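Local coordinates for protein (o6-methylguanine-dna methyltransferase) (Thermococcus kodakarensis, PDB 1MGT) that repairs O6-methylguanine and O4-methylthymine in DNA by transferring the methyl group irreversibly to one of its own cysteines, a suicide reaction, at residues L84-V89 and N133-V138; W99-V104 and V138-R143. One frame throughout, in Å; residues are numbered along the deposited sequence.

Contact 1 (L84-V89 and N133-V138)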
ATOM      1  N   LEU A  84       2.149  -9.240   6.998  1.00 15.69           N
ATOM      2  CA  LEU A  84       1.353  -9.460   5.799  1.00 14.73           C
ATOM      3  C   LEU A  84       1.020 -10.896   5.511  1.00 14.13           C
ATOM      4  O   LEU A  84       1.905 -11.756   5.530  1.00 15.76           O
ATOM      5  CB  LEU A  84       2.094  -8.861   4.571  1.00 16.20           C
ATOM      6  CG  LEU A  84       2.470  -7.381   4.741  1.00 15.52           C
ATOM      7  CD1 LEU A  84       3.234  -6.879   3.512  1.00 14.87           C
ATOM      8  CD2 LEU A  84       1.233  -6.519   4.973  1.00 15.00           C
ATOM      9  N   SER A  85      -0.243 -11.195   5.171  1.00 12.58           N
ATOM     10  CA  SER A  85      -0.569 -12.587   4.884  1.00 12.43           C
ATOM     11  C   SER A  85      -0.226 -13.031   3.484  1.00 13.92           C
ATOM     12  O   SER A  85      -0.068 -14.244   3.246  1.00 13.50           O
ATOM     13  CB  SER A  85      -2.089 -12.819   5.081  1.00 13.52           C
ATOM     14  OG  SER A  85      -2.736 -12.202   3.972  1.00 14.20           O
ATOM     15  N   PHE A  86      -0.143 -12.135   2.503  1.00 12.41           N
ATOM     16  CA  PHE A  86       0.090 -12.446   1.118  1.00 12.69           C
ATOM     17  C   PHE A  86      -1.038 -13.289   0.535  1.00 13.18           C
ATOM     18  O   PHE A  86      -0.855 -13.955  -0.483  1.00 13.38           O
ATOM     19  CB  PHE A  86       1.461 -13.069   0.785  1.00 12.91           C
ATOM     20  CG  PHE A  86       2.510 -11.971   0.888  1.00 13.46           C
ATOM     21  CD1 PHE A  86       3.290 -11.858   2.007  1.00 15.49           C
ATOM     22  CD2 PHE A  86       2.636 -11.067  -0.163  1.00 12.98           C
ATOM     23  CE1 PHE A  86       4.239 -10.851   2.132  1.00 16.20           C
ATOM     24  CE2 PHE A  86       3.582 -10.060  -0.030  1.00 15.26           C
ATOM     25  CZ  PHE A  86       4.364  -9.953   1.085  1.00 14.24           C
ATOM     26  N   GLU A  87      -2.222 -13.265   1.163  1.00 13.82           N
ATOM     27  CA  GLU A  87      -3.354 -14.011   0.616  1.00 14.88           C
ATOM     28  C   GLU A  87      -3.841 -13.242  -0.616  1.00 13.08           C
ATOM     29  O   GLU A  87      -3.906 -12.009  -0.551  1.00 13.93           O
ATOM     30  CB  GLU A  87      -4.509 -14.077   1.642  1.00 17.18           C
ATOM     31  CG  GLU A  87      -4.228 -15.011   2.804  1.00 20.55           C
ATOM     32  CD  GLU A  87      -5.316 -15.007   3.872  1.00 23.41           C
ATOM     33  OE1 GLU A  87      -6.447 -14.572   3.638  1.00 23.94           O
ATOM     34  OE2 GLU A  87      -5.063 -15.437   5.010  1.00 26.29           O
ATOM     35  N   GLY A  88      -4.116 -13.932  -1.707  1.00 12.28           N
ATOM     36  CA  GLY A  88      -4.578 -13.354  -2.951  1.00 13.59           C
ATOM     37  C   GLY A  88      -3.444 -12.612  -3.708  1.00 12.38           C
ATOM     38  O   GLY A  88      -3.759 -11.755  -4.524  1.00 15.53           O
ATOM     39  N   VAL A  89      -2.208 -12.931  -3.405  1.00 12.27           N
ATOM     40  CA  VAL A  89      -1.063 -12.257  -4.098  1.00 11.57           C
ATOM     41  C   VAL A  89      -0.339 -13.356  -4.884  1.00 10.80           C
ATOM     42  O   VAL A  89      -0.072 -14.409  -4.274  1.00 12.50           O
ATOM     43  CB  VAL A  89      -0.143 -11.567  -3.094  1.00 12.21           C
ATOM     44  CG1 VAL A  89       1.094 -10.924  -3.765  1.00 11.83           C
ATOM     45  CG2 VAL A  89      -0.888 -10.444  -2.360  1.00 12.12           C
ATOM     46  N   ASN A 133      -1.620  -3.807  -5.866  1.00 11.38           N
ATOM     47  CA  ASN A 133      -1.071  -3.931  -4.529  1.00 10.44           C
ATOM     48  C   ASN A 133      -2.146  -3.776  -3.463  1.00  8.35           C
ATOM     49  O   ASN A 133      -2.744  -2.711  -3.339  1.00  8.95           O
ATOM     50  CB  ASN A 133       0.004  -2.823  -4.375  1.00 10.01           C
ATOM     51  CG  ASN A 133       0.630  -2.801  -3.001  1.00 10.21           C
ATOM     52  OD1 ASN A 133       0.621  -3.807  -2.301  1.00  9.99           O
ATOM     53  ND2 ASN A 133       1.197  -1.645  -2.648  1.00  9.91           N
ATOM     54  N   PRO A 134      -2.370  -4.807  -2.656  1.00  9.56           N
ATOM     55  CA  PRO A 134      -3.366  -4.723  -1.592  1.00 10.17           C
ATOM     56  C   PRO A 134      -2.801  -4.107  -0.343  1.00 10.21           C
ATOM     57  O   PRO A 134      -3.464  -3.915   0.678  1.00 10.06           O
ATOM     58  CB  PRO A 134      -3.730  -6.209  -1.381  1.00  9.93           C
ATOM     59  CG  PRO A 134      -2.476  -6.945  -1.669  1.00 12.67           C
ATOM     60  CD  PRO A 134      -1.759  -6.146  -2.730  1.00 10.00           C
ATOM     61  N   TYR A 135      -1.486  -3.734  -0.336  1.00  8.40           N
ATOM     62  CA  TYR A 135      -0.835  -3.166   0.795  1.00  8.48           C
ATOM     63  C   TYR A 135      -0.160  -1.796   0.560  1.00  8.66           C
ATOM     64  O   TYR A 135       1.068  -1.692   0.785  1.00  9.96           O
ATOM     65  CB  TYR A 135       0.279  -4.126   1.288  1.00  8.64           C
ATOM     66  CG  TYR A 135      -0.134  -5.587   1.408  1.00 10.94           C
ATOM     67  CD1 TYR A 135       0.604  -6.558   0.747  1.00 10.85           C
ATOM     68  CD2 TYR A 135      -1.214  -5.975   2.190  1.00  9.58           C
ATOM     69  CE1 TYR A 135       0.269  -7.898   0.860  1.00 12.32           C
ATOM     70  CE2 TYR A 135      -1.565  -7.320   2.293  1.00 10.28           C
ATOM     71  CZ  TYR A 135      -0.827  -8.267   1.625  1.00 11.61           C
ATOM     72  OH  TYR A 135      -1.141  -9.615   1.713  1.00 14.79           O
ATOM     73  N   PRO A 136      -0.903  -0.806   0.195  1.00  9.85           N
ATOM     74  CA  PRO A 136      -0.353   0.555   0.009  1.00 10.65           C
ATOM     75  C   PRO A 136       0.244   1.009   1.324  1.00 11.06           C
ATOM     76  O   PRO A 136      -0.046   0.518   2.439  1.00  9.44           O
ATOM     77  CB  PRO A 136      -1.520   1.397  -0.410  1.00 12.39           C
ATOM     78  CG  PRO A 136      -2.731   0.669   0.085  1.00 12.30           C
ATOM     79  CD  PRO A 136      -2.376  -0.792  -0.054  1.00  9.61           C
ATOM     80  N   ILE A 137       1.154   1.988   1.244  1.00  9.48           N
ATOM     81  CA  ILE A 137       1.894   2.544   2.341  1.00 11.23           C
ATOM     82  C   ILE A 137       3.029   1.612   2.764  1.00 13.21           C
ATOM     83  O   ILE A 137       4.216   1.945   2.600  1.00 14.93           O
ATOM     84  CB  ILE A 137       1.111   2.993   3.577  1.00 11.73           C
ATOM     85  CG1 ILE A 137      -0.008   3.978   3.187  1.00 12.55           C
ATOM     86  CG2 ILE A 137       2.042   3.637   4.623  1.00 10.85           C
ATOM     87  CD1 ILE A 137      -1.015   4.161   4.319  1.00 16.73           C
ATOM     88  N   VAL A 138       2.717   0.446   3.286  1.00 11.26           N
ATOM     89  CA  VAL A 138       3.720  -0.503   3.751  1.00 12.29           C
ATOM     90  C   VAL A 138       4.525  -1.042   2.572  1.00 13.33           C
ATOM     91  O   VAL A 138       5.761  -1.075   2.730  1.00 14.57           O
ATOM     92  CB  VAL A 138       3.101  -1.576   4.640  1.00 12.83           C
ATOM     93  CG1 VAL A 138       2.362  -0.872   5.804  1.00 12.68           C
ATOM     94  CG2 VAL A 138       2.094  -2.402   3.876  1.00 15.08           C
TER
HETATM   95  O   HOH W   1      -3.648 -10.243   1.428  1.00 11.80           O
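Y135 reaches from one loop into the other, its ring lying between L84 and P134 and its hydroxyl meeting the backbone of 84-89. On one face lies the CD2 methyl of L84, a CH-pi contact 3.9 Å from the ring centroid and 15° off the normal; CD1 reaches CD1 of Y135 on the same side. L84 and Y135 run past each other in opposite directions. The opposite face is taken by the tyrosine's own neighbour P134, whose CG sits over the ring centre. F86 adds a T-shaped pair: Y135 turns its CE1 edge onto the face of the phenylalanine ring, planes at 83°, with CE1 4.1 Å from F86 CE2. At the tip, F86 N donates to Y135 OH over 2.8 Å, a bent bond at 130°, and the hydroxyl passes its own proton to a water 2.6 Å away. That water donates to E87 O. The receiving loop is shaped by a type II beta turn from F86 to V89 and by an ST turn in which S85 OG accepts from E87 N; S85 OG also hydrogen-bonds V24 O, and backbone bonds of S85 to V24 and of P134 to I27 set both loops against strand 24-30. Across the way, Y135 N donates to N133 OD1 in an Asx turn, the donor well above the carbonyl plane. V89 lays CG2 against P134 CG at 3.9 Å and also touches K94 and Y97 of helix 91-103, while V138 CG2 meets L84 CD2 more loosely.

Contact 2 (W99-V104 and V138-R143); sequences WLTKNV and VVPCHR
CG of L100 stands anti to its backbone N (chi1 179°), on the side of helix 91-103 that faces P140, and the CD2 methyl settles 3.7 Å from the carbonyl carbon of that proline. R143 sends CG anti to its carbonyl carbon (chi1 -66°), and from CG to NE the chain is extended, carrying the guanidinium to V104, just past the helix end. L100 and P140 run antiparallel as side chains, CG to CG at 4.1 Å, and the same CD2 also touches V139 CG1. The next residue, T101, crosses the proline ring at about a right angle: OG1 lies 3.5 Å from P140 CD and close to CA of V139, while its hydrogen bond goes to Y97 O within the helix. P140 is the centre of an inverse gamma turn, from which the chain enters the short 3-10 segment 141-143 bearing C141, the inferred nucleophile of the Pro-Cys-His-Arg motif characteristic of this family. V104 presses CG1 on R143 CB at 3.9 Å and offers its carbonyl to the arginine. R143 NH1 donates to V104 O over 2.9 Å, with the N-H...O angle at 145° and the oxygen at the edge of the guanidinium, near its plane; P140 CB lies over one face of that group. NH2 goes elsewhere, to a salt bridge with E167 and a hydrogen bond with N77. Together the bonds of NH1 and NH2 fix the rotation of the buried guanidinium, and the carboxylate of E167 probably offsets its positive charge.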
ATOM      1  N   TRP A  99      10.814  -7.098  -3.174  1.00 14.15           N
ATOM      2  CA  TRP A  99      12.050  -6.385  -3.632  1.00 14.45           C
ATOM      3  C   TRP A  99      11.923  -4.906  -3.399  1.00 13.31           C
ATOM      4  O   TRP A  99      12.821  -4.207  -2.911  1.00 12.54           O
ATOM      5  CB  TRP A  99      12.302  -6.705  -5.116  1.00 15.27           C
ATOM      6  CG  TRP A  99      13.685  -6.252  -5.544  1.00 16.23           C
ATOM      7  CD1 TRP A  99      14.815  -7.027  -5.530  1.00 17.04           C
ATOM      8  CD2 TRP A  99      14.068  -4.956  -6.006  1.00 16.45           C
ATOM      9  NE1 TRP A  99      15.896  -6.277  -5.979  1.00 17.30           N
ATOM     10  CE2 TRP A  99      15.465  -5.013  -6.274  1.00 17.21           C
ATOM     11  CE3 TRP A  99      13.396  -3.767  -6.245  1.00 17.17           C
ATOM     12  CZ2 TRP A  99      16.177  -3.910  -6.755  1.00 17.48           C
ATOM     13  CZ3 TRP A  99      14.097  -2.662  -6.717  1.00 17.61           C
ATOM     14  CH2 TRP A  99      15.476  -2.768  -6.976  1.00 17.14           C
ATOM     15  N   LEU A 100      10.760  -4.357  -3.772  1.00 12.85           N
ATOM     16  CA  LEU A 100      10.471  -2.943  -3.602  1.00 12.22           C
ATOM     17  C   LEU A 100      10.577  -2.528  -2.145  1.00 11.70           C
ATOM     18  O   LEU A 100      11.171  -1.493  -1.783  1.00 12.40           O
ATOM     19  CB  LEU A 100       9.036  -2.694  -4.127  1.00 13.30           C
ATOM     20  CG  LEU A 100       8.515  -1.278  -4.032  1.00 18.06           C
ATOM     21  CD1 LEU A 100       9.389  -0.352  -4.919  1.00 15.26           C
ATOM     22  CD2 LEU A 100       7.054  -1.210  -4.472  1.00 16.68           C
ATOM     23  N   THR A 101       9.986  -3.326  -1.243  1.00 11.95           N
ATOM     24  CA  THR A 101      10.001  -3.002   0.166  1.00 11.96           C
ATOM     25  C   THR A 101      11.374  -3.062   0.801  1.00 12.05           C
ATOM     26  O   THR A 101      11.716  -2.250   1.664  1.00 13.15           O
ATOM     27  CB  THR A 101       9.033  -3.968   0.928  1.00 13.43           C
ATOM     28  OG1 THR A 101       7.723  -3.817   0.300  1.00 13.10           O
ATOM     29  CG2 THR A 101       8.903  -3.538   2.376  1.00 15.33           C
ATOM     30  N   LYS A 102      12.189  -4.032   0.396  1.00 12.47           N
ATOM     31  CA  LYS A 102      13.515  -4.166   0.987  1.00 14.80           C
ATOM     32  C   LYS A 102      14.551  -3.260   0.325  1.00 15.99           C
ATOM     33  O   LYS A 102      15.547  -2.918   0.975  1.00 16.38           O
ATOM     34  CB  LYS A 102      13.999  -5.620   0.767  1.00 18.13           C
ATOM     35  CG  LYS A 102      13.339  -6.601   1.740  1.00 21.44           C
ATOM     36  CD  LYS A 102      13.864  -8.019   1.529  1.00 25.24           C
ATOM     37  CE  LYS A 102      12.856  -9.012   2.119  1.00 28.37           C
ATOM     38  NZ  LYS A 102      13.478 -10.341   2.403  1.00 30.59           N
ATOM     39  N   ASN A 103      14.333  -2.913  -0.946  1.00 13.67           N
ATOM     40  CA  ASN A 103      15.388  -2.116  -1.593  1.00 14.88           C
ATOM     41  C   ASN A 103      15.127  -0.684  -1.937  1.00 16.27           C
ATOM     42  O   ASN A 103      16.137   0.041  -2.151  1.00 15.78           O
ATOM     43  CB  ASN A 103      15.762  -2.880  -2.905  1.00 15.97           C
ATOM     44  CG  ASN A 103      16.373  -4.224  -2.582  1.00 17.63           C
ATOM     45  OD1 ASN A 103      17.484  -4.278  -2.051  1.00 17.70           O
ATOM     46  ND2 ASN A 103      15.652  -5.302  -2.870  1.00 16.25           N
ATOM     47  N   VAL A 104      13.899  -0.228  -2.054  1.00 13.02           N
ATOM     48  CA  VAL A 104      13.617   1.171  -2.402  1.00 14.58           C
ATOM     49  C   VAL A 104      13.355   1.907  -1.100  1.00 17.28           C
ATOM     50  O   VAL A 104      12.268   1.841  -0.519  1.00 15.51           O
ATOM     51  CB  VAL A 104      12.482   1.278  -3.417  1.00 13.91           C
ATOM     52  CG1 VAL A 104      12.267   2.711  -3.878  1.00 15.86           C
ATOM     53  CG2 VAL A 104      12.858   0.419  -4.653  1.00 15.20           C
ATOM     54  N   VAL A 138       2.717   0.446   3.286  1.00 11.26           N
ATOM     55  CA  VAL A 138       3.720  -0.503   3.751  1.00 12.29           C
ATOM     56  C   VAL A 138       4.525  -1.042   2.572  1.00 13.33           C
ATOM     57  O   VAL A 138       5.761  -1.075   2.730  1.00 14.57           O
ATOM     58  CB  VAL A 138       3.101  -1.576   4.640  1.00 12.83           C
ATOM     59  CG1 VAL A 138       2.362  -0.872   5.804  1.00 12.68           C
ATOM     60  CG2 VAL A 138       2.094  -2.402   3.876  1.00 15.08           C
ATOM     61  N   VAL A 139       3.900  -1.453   1.500  1.00 10.52           N
ATOM     62  CA  VAL A 139       4.665  -1.909   0.275  1.00  9.85           C
ATOM     63  C   VAL A 139       4.675  -0.576  -0.455  1.00  9.65           C
ATOM     64  O   VAL A 139       3.610  -0.033  -0.833  1.00  9.83           O
ATOM     65  CB  VAL A 139       3.924  -3.015  -0.471  1.00  9.44           C
ATOM     66  CG1 VAL A 139       4.466  -3.174  -1.893  1.00 11.07           C
ATOM     67  CG2 VAL A 139       4.085  -4.333   0.296  1.00 10.29           C
ATOM     68  N   PRO A 140       5.826   0.078  -0.533  1.00 10.74           N
ATOM     69  CA  PRO A 140       5.870   1.422  -1.069  1.00 11.68           C
ATOM     70  C   PRO A 140       5.759   1.675  -2.512  1.00 15.83           C
ATOM     71  O   PRO A 140       6.681   2.292  -3.128  1.00 14.28           O
ATOM     72  CB  PRO A 140       7.162   1.956  -0.401  1.00 12.40           C
ATOM     73  CG  PRO A 140       8.069   0.768  -0.515  1.00 11.60           C
ATOM     74  CD  PRO A 140       7.160  -0.401  -0.100  1.00 12.35           C
ATOM     75  N   CYS A 141       4.593   1.370  -3.120  1.00 12.34           N
ATOM     76  CA  CYS A 141       4.386   1.590  -4.536  1.00 14.90           C
ATOM     77  C   CYS A 141       4.314   3.073  -4.883  1.00 14.17           C
ATOM     78  O   CYS A 141       4.465   3.406  -6.074  1.00 13.84           O
ATOM     79  CB  CYS A 141       3.153   0.816  -5.027  1.00 18.20           C
ATOM     80  SG  CYS A 141       1.636   1.416  -4.269  1.00 23.07           S
ATOM     81  N   HIS A 142       4.206   3.951  -3.899  1.00 11.59           N
ATOM     82  CA  HIS A 142       4.185   5.397  -4.164  1.00 12.53           C
ATOM     83  C   HIS A 142       5.607   5.855  -4.558  1.00 12.44           C
ATOM     84  O   HIS A 142       5.718   6.962  -5.096  1.00 13.09           O
ATOM     85  CB  HIS A 142       3.727   6.192  -2.967  1.00 11.37           C
ATOM     86  CG  HIS A 142       4.436   5.898  -1.688  1.00 10.24           C
ATOM     87  ND1 HIS A 142       4.182   4.733  -0.977  1.00 11.22           N
ATOM     88  CD2 HIS A 142       5.369   6.555  -0.978  1.00 10.61           C
ATOM     89  CE1 HIS A 142       4.931   4.699   0.106  1.00  9.44           C
ATOM     90  NE2 HIS A 142       5.671   5.821   0.128  1.00 10.00           N
ATOM     91  N   ARG A 143       6.613   5.047  -4.271  1.00 12.08           N
ATOM     92  CA  ARG A 143       8.004   5.413  -4.633  1.00 11.95           C
ATOM     93  C   ARG A 143       8.319   5.008  -6.070  1.00 13.53           C
ATOM     94  O   ARG A 143       9.443   5.269  -6.550  1.00 13.44           O
ATOM     95  CB  ARG A 143       8.979   4.715  -3.676  1.00 11.32           C
ATOM     96  CG  ARG A 143       8.805   5.265  -2.252  1.00 12.27           C
ATOM     97  CD  ARG A 143       9.804   4.637  -1.272  1.00 11.57           C
ATOM     98  NE  ARG A 143       9.290   4.936   0.078  1.00 12.59           N
ATOM     99  CZ  ARG A 143       9.500   4.202   1.157  1.00 12.70           C
ATOM    100  NH1 ARG A 143      10.232   3.093   1.151  1.00 12.26           N
ATOM    101  NH2 ARG A 143       8.913   4.610   2.304  1.00 14.02           N
TER

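Overall arrangement
Contacts 1 and 2 meet at V138, which belongs to both, and their centres are 12 Å apart. One continuous run of chain, 133-143, thus packs first on 84-89 and then on the end of helix 91-103. The segments alternate along the chain, and helix 91-103 begins two residues after 84-89. The two contacts also touch through N133, whose ND2 lies 3.4 Å from V139 O, a weak hydrogen bond, and 3.5 Å from C141 SG, a packing contact. The side chain of Y135 is about 8 Å from that of C141: contact 1 lies beside the inferred methyl acceptor, which contact 2 contains.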